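Serine proteinase inhibitor A (Sagittaria sagittifolia, PDB 3E8L) inhibits serine proteinases, probably trypsin and chymotrypsin simultaneously through two reactive sites and kallikrein weakly. Local coordinates at residues D62-T74 and G82-P94. The protein carries 2 engineered substitutions. Residues are numbered along the deposited sequence; the frame is centred on the assembly and turned at random.
Sequences DRGLPVGFSASAT and GSRYKFSFSMPVP. With SO4 (sulfate ion), chain I.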
loop_
_atom_site.group_PDB
_atom_site.type_symbol
_atom_site.label_atom_id
_atom_site.label_comp_id
_atom_site.label_asym_id
_atom_site.label_seq_id
_atom_site.Cartn_x
_atom_site.Cartn_y
_atom_site.Cartn_z
ATOM N N ASP A 62 23.448 12.606 -8.772
ATOM C CA ASP A 62 23.050 11.224 -8.874
ATOM C C ASP A 62 21.600 11.284 -9.304
ATOM O O ASP A 62 20.837 12.105 -8.817
ATOM N N ARG A 63 21.225 10.474 -10.271
ATOM C CA ARG A 63 19.858 10.520 -10.712
ATOM C C ARG A 63 19.062 9.861 -9.611
ATOM O O ARG A 63 19.530 8.912 -8.982
ATOM C CB ARG A 63 19.694 9.747 -12.015
ATOM N N GLY A 64 17.869 10.372 -9.358
ATOM C CA GLY A 64 17.000 9.713 -8.421
ATOM C C GLY A 64 16.338 8.584 -9.176
ATOM O O GLY A 64 16.479 8.463 -10.379
ATOM N N LEU A 65 15.613 7.749 -8.466
ATOM C CA LEU A 65 14.825 6.722 -9.091
ATOM C C LEU A 65 13.473 7.251 -9.446
ATOM O O LEU A 65 12.954 8.118 -8.813
ATOM C CB LEU A 65 14.694 5.498 -8.226
ATOM C CG LEU A 65 15.848 4.582 -7.922
ATOM C CD1 LEU A 65 15.470 3.771 -6.761
ATOM C CD2 LEU A 65 16.158 3.692 -9.043
ATOM N N PRO A 66 12.930 6.728 -10.515
ATOM C CA PRO A 66 11.584 7.077 -10.965
ATOM C C PRO A 66 10.532 6.520 -10.022
ATOM O O PRO A 66 10.664 5.391 -9.570
ATOM C CB PRO A 66 11.474 6.374 -12.324
ATOM C CG PRO A 66 12.837 5.950 -12.695
ATOM C CD PRO A 66 13.595 5.794 -11.444
ATOM N N VAL A 67 9.493 7.300 -9.739
ATOM C CA VAL A 67 8.415 6.878 -8.859
ATOM C C VAL A 67 7.073 6.979 -9.571
ATOM O O VAL A 67 6.778 7.973 -10.214
ATOM C CB VAL A 67 8.341 7.740 -7.576
ATOM C CG1 VAL A 67 7.398 7.105 -6.546
ATOM C CG2 VAL A 67 9.726 7.976 -6.967
ATOM N N GLY A 68 6.252 5.944 -9.440
ATOM C CA GLY A 68 4.870 5.969 -9.925
ATOM C C GLY A 68 3.939 6.188 -8.749
ATOM O O GLY A 68 4.199 5.705 -7.634
ATOM N N PHE A 69 2.858 6.917 -8.993
ATOM C CA PHE A 69 1.904 7.269 -7.948
ATOM C C PHE A 69 0.574 6.632 -8.253
ATOM O O PHE A 69 0.047 6.758 -9.357
ATOM C CB PHE A 69 1.750 8.784 -7.844
ATOM C CG PHE A 69 3.054 9.508 -7.683
ATOM C CD1 PHE A 69 3.854 9.294 -6.548
ATOM C CD2 PHE A 69 3.502 10.384 -8.673
ATOM C CE1 PHE A 69 5.075 9.950 -6.403
ATOM C CE2 PHE A 69 4.719 11.050 -8.533
ATOM C CZ PHE A 69 5.504 10.827 -7.393
ATOM N N SER A 70 0.017 5.922 -7.289
ATOM C CA SER A 70 -1.230 5.251 -7.584
ATOM C C SER A 70 -2.241 5.333 -6.456
ATOM O O SER A 70 -1.902 5.703 -5.334
ATOM C CB SER A 70 -0.969 3.829 -8.084
ATOM O OG SER A 70 -0.522 3.014 -7.048
ATOM N N ALA A 71 -3.490 5.020 -6.771
ATOM C CA ALA A 71 -4.614 5.250 -5.868
ATOM C C ALA A 71 -5.683 4.215 -6.156
ATOM O O ALA A 71 -5.592 3.513 -7.155
ATOM C CB ALA A 71 -5.167 6.653 -6.082
ATOM N N SER A 72 -6.704 4.125 -5.309
ATOM C CA SER A 72 -7.786 3.179 -5.565
ATOM C C SER A 72 -8.578 3.536 -6.808
ATOM O O SER A 72 -8.678 4.711 -7.186
ATOM C CB SER A 72 -8.730 3.104 -4.384
ATOM O OG SER A 72 -8.181 2.257 -3.407
ATOM N N ALA A 73 -9.203 2.538 -7.415
ATOM C CA ALA A 73 -10.081 2.774 -8.551
ATOM C C ALA A 73 -11.008 3.977 -8.321
ATOM O O ALA A 73 -11.281 4.366 -7.188
ATOM C CB ALA A 73 -10.810 1.498 -8.922
ATOM N N THR A 74 -11.489 4.547 -9.420
ATOM C CA THR A 74 -12.398 5.691 -9.414
ATOM C C THR A 74 -11.722 7.034 -9.227
ATOM O O THR A 74 -12.342 8.071 -9.407
ATOM C CB THR A 74 -13.532 5.543 -8.376
ATOM O OG1 THR A 74 -13.054 5.879 -7.073
ATOM C CG2 THR A 74 -14.103 4.146 -8.382
ATOM N N GLY A 82 -3.190 16.882 -0.255
ATOM C CA GLY A 82 -3.833 16.308 0.916
ATOM C C GLY A 82 -4.296 14.876 0.729
ATOM O O GLY A 82 -4.655 14.196 1.705
ATOM N N SER A 83 -4.309 14.405 -0.515
ATOM C CA SER A 83 -4.801 13.057 -0.785
ATOM C C SER A 83 -3.694 12.055 -0.557
ATOM O O SER A 83 -2.538 12.413 -0.362
ATOM C CB SER A 83 -5.323 12.927 -2.210
ATOM O OG SER A 83 -6.645 13.381 -2.287
ATOM N N ARG A 84 -4.059 10.791 -0.596
ATOM C CA ARG A 84 -3.124 9.728 -0.260
ATOM C C ARG A 84 -2.864 8.776 -1.416
ATOM O O ARG A 84 -3.786 8.342 -2.108
ATOM C CB ARG A 84 -3.588 8.989 1.004
ATOM C CG ARG A 84 -3.069 9.673 2.244
ATOM C CD ARG A 84 -3.926 10.864 2.691
ATOM N NE ARG A 84 -5.055 10.306 3.395
ATOM C CZ ARG A 84 -5.361 10.534 4.655
ATOM N NH1 ARG A 84 -4.667 11.394 5.381
ATOM N NH2 ARG A 84 -6.397 9.899 5.163
ATOM N N TYR A 85 -1.591 8.474 -1.612
ATOM C CA TYR A 85 -1.158 7.652 -2.723
ATOM C C TYR A 85 -0.085 6.661 -2.348
ATOM O O TYR A 85 0.718 6.898 -1.437
ATOM C CB TYR A 85 -0.662 8.538 -3.849
ATOM C CG TYR A 85 -1.699 9.532 -4.243
ATOM C CD1 TYR A 85 -2.807 9.144 -4.995
ATOM C CD2 TYR A 85 -1.597 10.855 -3.842
ATOM C CE1 TYR A 85 -3.785 10.066 -5.351
ATOM C CE2 TYR A 85 -2.564 11.779 -4.181
ATOM C CZ TYR A 85 -3.654 11.385 -4.931
ATOM O OH TYR A 85 -4.600 12.321 -5.264
ATOM N N LYS A 86 -0.095 5.541 -3.066
ATOM C CA LYS A 86 0.974 4.554 -3.024
ATOM C C LYS A 86 2.123 5.090 -3.882
ATOM O O LYS A 86 1.898 5.501 -5.027
ATOM C CB LYS A 86 0.426 3.249 -3.586
ATOM C CG LYS A 86 1.383 2.064 -3.675
ATOM C CD LYS A 86 0.509 0.799 -3.823
ATOM C CE LYS A 86 1.187 -0.316 -4.593
ATOM N NZ LYS A 86 0.177 -1.230 -5.201
ATOM N N PHE A 87 3.330 5.119 -3.316
ATOM C CA PHE A 87 4.553 5.525 -4.034
ATOM C C PHE A 87 5.325 4.267 -4.420
ATOM O O PHE A 87 5.549 3.411 -3.575
ATOM C CB PHE A 87 5.435 6.391 -3.131
ATOM C CG PHE A 87 4.974 7.826 -2.986
ATOM C CD1 PHE A 87 3.620 8.170 -3.072
ATOM C CD2 PHE A 87 5.910 8.836 -2.726
ATOM C CE1 PHE A 87 3.214 9.504 -2.919
ATOM C CE2 PHE A 87 5.508 10.152 -2.567
ATOM C CZ PHE A 87 4.171 10.491 -2.668
ATOM N N SER A 88 5.745 4.154 -5.677
ATOM C CA SER A 88 6.442 2.955 -6.138
ATOM C C SER A 88 7.580 3.326 -7.071
ATOM O O SER A 88 7.383 4.007 -8.077
ATOM C CB SER A 88 5.476 2.006 -6.841
ATOM O OG SER A 88 4.535 1.440 -5.930
ATOM N N PHE A 89 8.778 2.899 -6.723
ATOM C CA PHE A 89 9.908 3.112 -7.577
ATOM C C PHE A 89 9.810 2.284 -8.854
ATOM O O PHE A 89 9.359 1.141 -8.839
ATOM C CB PHE A 89 11.199 2.744 -6.851
ATOM C CG PHE A 89 11.663 3.775 -5.854
ATOM C CD1 PHE A 89 11.862 5.107 -6.237
ATOM C CD2 PHE A 89 11.938 3.405 -4.547
ATOM C CE1 PHE A 89 12.311 6.065 -5.304
ATOM C CE2 PHE A 89 12.391 4.338 -3.614
ATOM C CZ PHE A 89 12.587 5.665 -3.985
ATOM N N SER A 90 10.242 2.875 -9.963
ATOM C CA SER A 90 10.325 2.151 -11.221
ATOM C C SER A 90 11.768 1.737 -11.347
ATOM O O SER A 90 12.632 2.537 -11.721
ATOM C CB SER A 90 9.914 3.044 -12.389
ATOM O OG SER A 90 9.804 2.289 -13.577
ATOM N N MET A 91 12.037 0.494 -10.975
ATOM C CA MET A 91 13.414 0.005 -10.880
ATOM C C MET A 91 13.430 -1.488 -11.142
ATOM O O MET A 91 12.451 -2.172 -10.850
ATOM C CB MET A 91 13.995 0.323 -9.504
ATOM C CG MET A 91 13.216 -0.291 -8.330
ATOM S SD MET A 91 13.933 0.037 -6.715
ATOM C CE MET A 91 15.610 -0.599 -6.934
ATOM N N PRO A 92 14.525 -2.000 -11.721
ATOM C CA PRO A 92 14.541 -3.428 -12.033
ATOM C C PRO A 92 14.484 -4.204 -10.726
ATOM O O PRO A 92 15.113 -3.796 -9.744
ATOM C CB PRO A 92 15.889 -3.623 -12.726
ATOM C CG PRO A 92 16.347 -2.258 -13.116
ATOM C CD PRO A 92 15.799 -1.354 -12.076
ATOM N N VAL A 93 13.733 -5.305 -10.707
ATOM C CA VAL A 93 13.502 -6.033 -9.460
ATOM C C VAL A 93 13.177 -7.501 -9.742
ATOM O O VAL A 93 12.573 -7.802 -10.760
ATOM C CB VAL A 93 12.373 -5.310 -8.684
ATOM C CG1 VAL A 93 11.106 -6.093 -8.689
ATOM C CG2 VAL A 93 12.821 -4.945 -7.298
ATOM N N PRO A 94 13.605 -8.432 -8.867
ATOM C CA PRO A 94 13.127 -9.811 -9.033
ATOM C C PRO A 94 11.628 -9.861 -8.735
ATOM O O PRO A 94 11.174 -9.146 -7.835
ATOM C CB PRO A 94 13.911 -10.585 -7.975
ATOM C CG PRO A 94 14.237 -9.572 -6.920
ATOM C CD PRO A 94 14.431 -8.274 -7.653
HETATM S S SO4 I . -3.454 0.383 -4.781
HETATM O O1 SO4 I . -2.874 -0.880 -4.317
HETATM O O2 SO4 I . -3.288 0.511 -6.228
HETATM O O3 SO4 I . -4.869 0.452 -4.412
HETATM O O4 SO4 I . -2.757 1.502 -4.159
#
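Phe69 turns the edge of its ring into the face of Phe87, an edge-to-face pair with centroids 4.8 Å apart and planes at 67°. CE1 of Phe69 sits over the centre of the Phe87 ring, and CD1 lies beside it over the same face. The two residues form a non-hydrogen-bonded pair of the antiparallel strands 67-70 and 84-89, which run together in the beta-trefoil. Five backbone hydrogen bonds tie the segments together, from Ser90 N to Pro66 O at one end to the mutual pair of Ser70 and Lys86 at the other.

Val67 extends the apolar row: its CG1, anti to the backbone N (chi1 -168°), packs 4.0 Å from Phe87 CB, while CG2 approaches Phe89 CE1 at 3.6 Å. Leu65 rests on Phe89: CD1 is over the ring face, 3.9 Å from its centroid. Ile32, Trp101, Phe131 and Phe181 close around this row. An alanine in place of Phe87 would probably leave the Phe69 edge without its ring face and open a gap toward Trp101 and Phe131.

On the other face of the sheet, Lys86 can be followed outward. Lys86 CB packs 3.6 Å from Ser70 OG, and CG stays near the same oxygen. With CG anti to the backbone N (chi1 179°) and the chain extended beyond it, Lys86 CD comes 3.4 Å from sulfate O4, CE passes near O1, and Lys86 NZ donates a hydrogen bond of 3.2 Å to sulfate O1. Phe128 also makes a cation-pi contact with this lysine.

The chemistry thus differs across the ladder: Val67, Phe69, Phe87 and Phe89 on one face, Ser70, Lys86 and Ser88 on the other, where an anion probably taken from the crystallisation liquor is likely to ease the lysine's positive charge.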